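Local coordinates for NF-kappa-B inhibitor beta (Mus musculus, PDB 1OY3), which inhibits NF-kappa-B by binding it and trapping it in the cytoplasm, through a stack of ankyrin repeats, at residues 9-14 against 35-40; 44-49 against 74-79. One frame throughout, in Å; residues are numbered along the deposited sequence.

Contact 1. Residues 9-14 against 35-40; sequences GDTALH and HEYLDL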
# COMPACT_ATOMS: atom_id res chain seq x y z
N GLY C 9 0.63 -22.91 4.92
CA GLY C 9 1.80 -22.51 5.69
C GLY C 9 1.52 -22.11 7.12
O GLY C 9 2.42 -21.62 7.81
N ASP C 10 0.29 -22.31 7.59
CA ASP C 10 -0.08 -21.96 8.96
C ASP C 10 0.30 -23.04 9.98
O ASP C 10 -0.16 -24.19 9.89
CB ASP C 10 -1.59 -21.72 9.05
CG ASP C 10 -2.02 -20.46 8.33
OD1 ASP C 10 -1.32 -19.44 8.46
OD2 ASP C 10 -3.07 -20.50 7.64
N THR C 11 1.13 -22.68 10.95
CA THR C 11 1.54 -23.62 11.98
C THR C 11 0.46 -23.69 13.05
O THR C 11 -0.60 -23.08 12.92
CB THR C 11 2.85 -23.18 12.65
OG1 THR C 11 2.58 -22.08 13.52
CG2 THR C 11 3.87 -22.77 11.60
N ALA C 12 0.73 -24.44 14.11
CA ALA C 12 -0.24 -24.58 15.20
C ALA C 12 -0.52 -23.20 15.81
O ALA C 12 -1.62 -22.95 16.31
CB ALA C 12 0.30 -25.53 16.26
N LEU C 13 0.48 -22.32 15.77
CA LEU C 13 0.30 -20.97 16.30
C LEU C 13 -0.72 -20.21 15.47
O LEU C 13 -1.72 -19.74 16.01
CB LEU C 13 1.62 -20.20 16.28
CG LEU C 13 2.32 -19.97 17.62
CD1 LEU C 13 3.29 -18.81 17.45
CD2 LEU C 13 1.32 -19.64 18.71
N HIS C 14 -0.48 -20.11 14.16
CA HIS C 14 -1.39 -19.39 13.27
C HIS C 14 -2.82 -19.85 13.49
O HIS C 14 -3.75 -19.05 13.56
CB HIS C 14 -1.04 -19.60 11.79
CG HIS C 14 0.27 -19.02 11.37
ND1 HIS C 14 1.46 -19.68 11.52
CD2 HIS C 14 0.57 -17.82 10.80
CE1 HIS C 14 2.45 -18.93 11.05
NE2 HIS C 14 1.94 -17.80 10.62
N HIS C 35 11.61 -18.60 20.85
CA HIS C 35 11.97 -19.39 19.68
C HIS C 35 11.66 -18.62 18.40
O HIS C 35 10.97 -17.62 18.39
CB HIS C 35 11.87 -20.88 19.99
CG HIS C 35 13.02 -21.41 20.79
ND1 HIS C 35 14.03 -22.16 20.24
CD2 HIS C 35 13.32 -21.29 22.11
CE1 HIS C 35 14.91 -22.48 21.17
NE2 HIS C 35 14.49 -21.97 22.32
N GLU C 36 12.16 -19.18 17.28
CA GLU C 36 11.92 -18.60 15.96
C GLU C 36 10.55 -19.08 15.48
O GLU C 36 10.02 -18.59 14.49
CB GLU C 36 12.99 -19.05 14.96
CG GLU C 36 14.42 -18.78 15.40
CD GLU C 36 15.44 -19.02 14.29
OE1 GLU C 36 16.58 -18.52 14.40
OE2 GLU C 36 15.09 -19.71 13.30
N TYR C 37 10.00 -20.05 16.21
CA TYR C 37 8.70 -20.61 15.89
C TYR C 37 7.64 -19.51 15.89
O TYR C 37 6.69 -19.56 15.11
CB TYR C 37 8.34 -21.68 16.92
CG TYR C 37 7.02 -22.38 16.68
CD1 TYR C 37 6.84 -23.21 15.58
CD2 TYR C 37 5.97 -22.25 17.59
CE1 TYR C 37 5.63 -23.89 15.38
CE2 TYR C 37 4.76 -22.92 17.40
CZ TYR C 37 4.60 -23.75 16.30
OH TYR C 37 3.41 -24.42 16.13
N LEU C 38 7.81 -18.52 16.76
CA LEU C 38 6.85 -17.42 16.85
C LEU C 38 6.76 -16.61 15.57
O LEU C 38 5.68 -16.21 15.16
CB LEU C 38 7.20 -16.47 18.00
CG LEU C 38 6.87 -16.89 19.43
CD1 LEU C 38 7.36 -15.81 20.39
CD2 LEU C 38 5.38 -17.09 19.56
N ASP C 39 7.90 -16.37 14.93
CA ASP C 39 7.93 -15.56 13.72
C ASP C 39 7.71 -16.27 12.39
O ASP C 39 7.83 -15.65 11.34
CB ASP C 39 9.23 -14.75 13.66
CG ASP C 39 9.40 -13.83 14.85
OD1 ASP C 39 8.41 -13.16 15.24
OD2 ASP C 39 10.52 -13.76 15.40
N LEU C 40 7.38 -17.56 12.44
CA LEU C 40 7.16 -18.29 11.20
C LEU C 40 6.03 -17.63 10.42
O LEU C 40 4.99 -17.30 10.98
CB LEU C 40 6.81 -19.75 11.51
CG LEU C 40 7.96 -20.59 12.08
CD1 LEU C 40 7.45 -21.99 12.39
CD2 LEU C 40 9.11 -20.65 11.08
O HOH W 1 4.43 -20.34 14.13
O HOH W 2 2.83 -26.53 14.46
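Tyr37 reaches across to the start of helix 12-18 and lays the hydroxyl end of its ring against Thr11, Ala12 and Leu13. Its CG stands anti to the backbone N (chi1 -178°), and the tyrosine and Thr11 side chains slide past each other in opposite directions, with Tyr37 OH 3.3 Å from Ala12 CB. Leu13 CG packs obliquely on the ring at CE2, 3.8 Å away, while Leu13 CD1 presses on Leu38 CD2 at 3.4 Å, tighter than usual for two methyl groups. Thr11 CG2 meets Leu40 CD1, the two side chains crossing at about a right angle.

Thr11 is the N-cap of the helix: OG1 accepts from Leu13 N, and His14 ND1 takes the N-H of Thr11 at 3.1 Å, well out of the imidazole plane, which completes a capping box. This is the TPLH-type element of ankyrin repeats, here as Thr-Ala-Leu-His. Two waters link the segments. One, over the centre of a Tyr37 face, bridges Thr11 OG1 and Tyr37 O; the other joins Ala12 N to Tyr37 OH at the ring edge. The His14 ring has Leu40 O near its plane, 3.0 Å from CE1; the probable partner of NE2 is Gln46 O.

Leu13 also packs on Leu25, Leu28 and Leu29 of helix 22-32 and on Ala48 of helix 48-55; segment 35-40 lies in the loop between those helices.

Contact 2. Residues 44-49 against 74-79; sequences LGQTAL and AERGGH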
# COMPACT_ATOMS: atom_id res chain seq x y z
N LEU C 44 1.16 -16.27 3.12
CA LEU C 44 0.79 -14.88 2.84
C LEU C 44 1.84 -13.99 3.51
O LEU C 44 1.73 -12.77 3.50
CB LEU C 44 -0.61 -14.59 3.38
CG LEU C 44 -1.75 -15.31 2.65
CD1 LEU C 44 -3.06 -15.16 3.42
CD2 LEU C 44 -1.88 -14.74 1.24
N GLY C 45 2.87 -14.62 4.07
CA GLY C 45 3.93 -13.89 4.74
C GLY C 45 3.53 -13.42 6.13
O GLY C 45 4.25 -12.66 6.78
N GLN C 46 2.38 -13.88 6.59
CA GLN C 46 1.88 -13.50 7.90
C GLN C 46 2.41 -14.35 9.05
O GLN C 46 2.59 -15.56 8.91
CB GLN C 46 0.36 -13.57 7.92
CG GLN C 46 -0.34 -12.72 6.89
CD GLN C 46 -1.80 -13.11 6.76
OE1 GLN C 46 -2.65 -12.31 6.34
NE2 GLN C 46 -2.10 -14.35 7.11
N THR C 47 2.65 -13.71 10.18
CA THR C 47 3.10 -14.42 11.37
C THR C 47 1.86 -14.49 12.25
O THR C 47 0.79 -14.02 11.86
CB THR C 47 4.19 -13.63 12.11
OG1 THR C 47 3.67 -12.35 12.50
CG2 THR C 47 5.41 -13.44 11.21
N ALA C 48 1.98 -15.08 13.43
CA ALA C 48 0.84 -15.16 14.34
C ALA C 48 0.45 -13.75 14.79
O ALA C 48 -0.73 -13.45 14.99
CB ALA C 48 1.19 -16.02 15.54
N LEU C 49 1.46 -12.89 14.95
CA LEU C 49 1.24 -11.51 15.38
C LEU C 49 0.36 -10.81 14.35
O LEU C 49 -0.62 -10.18 14.70
CB LEU C 49 2.57 -10.75 15.50
CG LEU C 49 2.80 -9.77 16.66
CD1 LEU C 49 3.67 -8.60 16.19
CD2 LEU C 49 1.48 -9.28 17.19
N ALA C 74 7.44 -8.45 8.11
CA ALA C 74 6.44 -7.97 7.16
C ALA C 74 5.82 -9.10 6.36
O ALA C 74 6.50 -10.04 5.97
CB ALA C 74 7.08 -6.97 6.21
N GLU C 75 4.52 -9.01 6.11
CA GLU C 75 3.85 -10.01 5.31
C GLU C 75 4.02 -9.67 3.83
O GLU C 75 4.85 -8.83 3.48
CB GLU C 75 2.37 -10.12 5.71
CG GLU C 75 1.66 -8.80 5.91
CD GLU C 75 1.23 -8.16 4.61
OE1 GLU C 75 2.02 -7.41 4.01
OE2 GLU C 75 0.10 -8.44 4.19
N ARG C 76 3.22 -10.31 2.98
CA ARG C 76 3.30 -10.14 1.53
C ARG C 76 3.32 -8.71 0.99
O ARG C 76 4.03 -8.44 0.02
CB ARG C 76 2.15 -10.88 0.85
CG ARG C 76 0.77 -10.36 1.19
CD ARG C 76 -0.31 -11.13 0.43
NE ARG C 76 -1.61 -11.05 1.09
CZ ARG C 76 -1.81 -11.29 2.39
NH1 ARG C 76 -0.78 -11.62 3.17
NH2 ARG C 76 -3.02 -11.21 2.90
N GLY C 77 2.54 -7.82 1.60
CA GLY C 77 2.50 -6.43 1.15
C GLY C 77 3.50 -5.52 1.85
O GLY C 77 3.48 -4.30 1.66
N GLY C 78 4.38 -6.12 2.65
CA GLY C 78 5.37 -5.37 3.39
C GLY C 78 4.78 -4.76 4.65
O GLY C 78 5.35 -3.83 5.23
N HIS C 79 3.62 -5.27 5.07
CA HIS C 79 2.96 -4.75 6.26
C HIS C 79 3.44 -5.38 7.56
O HIS C 79 3.48 -6.60 7.68
CB HIS C 79 1.45 -4.98 6.17
CG HIS C 79 0.81 -4.39 4.95
ND1 HIS C 79 0.65 -3.04 4.78
CD2 HIS C 79 0.30 -4.98 3.84
CE1 HIS C 79 0.06 -2.81 3.62
NE2 HIS C 79 -0.17 -3.98 3.03
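Arg76 lays its guanidinium alongside Leu44, the two side chains pointing the same way, with Leu44 CD2 3.6 Å above the centre of one face. The arginine CG sits between its own backbone N and carbonyl carbon (chi1 64°), and the chain then runs extended from CG to NE. Leu44 O lies at the guanidinium edge and is gripped twice by Arg76: the backbone N donates at 2.9 Å, and NH1 adds a weak bond at 2.8 Å. Gln46 runs beside both Arg76 and Glu75, its CG 3.9 Å from Glu75 CB.

The nearest CA pair is Gly45 and Glu75, 3.9 Å apart. Gly45, with positive phi (78°), brings its CA against the backbone at Arg76 N. Gly45 O receives a CA-H...O contact from Glu75 CA at 3.1 Å. Both segments occupy the beta-hairpin (finger) positions that precede the first helices of successive ankyrin repeats, here without regular strand; a type I turn from Glu75 to Gly78 shapes the second. Glu75 bends back at chi2 (80°) into that turn, where OE1 accepts from His79 N at 2.9 Å. Its OE2 faces Arg76 NH1 as a charge pair only, with no N-H directed at it.

Asn42 OD1 accepts from both Leu44 N and Gln46 N. Leu44 packs against a basic side chain of another protein's chain, and Arg76 NH2 has a weak, long ion pair with an acidic one there.

How the contacts relate
Contact 1 and contact 2 follow one another in the chain, their centres about 12 Å apart, and touch directly. A polar joint runs from His14 NE2 to Gln46 O, 2.9 Å and probably a hydrogen bond, so the capping histidine of 9-14 reaches the residue just before the N-cap Thr47. Packing continues beside it, with Asp39 O 3.3 Å from Thr47 CG2. The same design recurs one repeat on: Thr47 caps helix 48-55 and its N bonds to His50 ND1, while His50 NE2 makes a weak bond to His79 O. Another protein's chain lies beside both: it makes a salt bridge with Asp10, in segment 9-14 though not touching 35-40, and meets Leu44 and, weakly, Arg76 of contact 2.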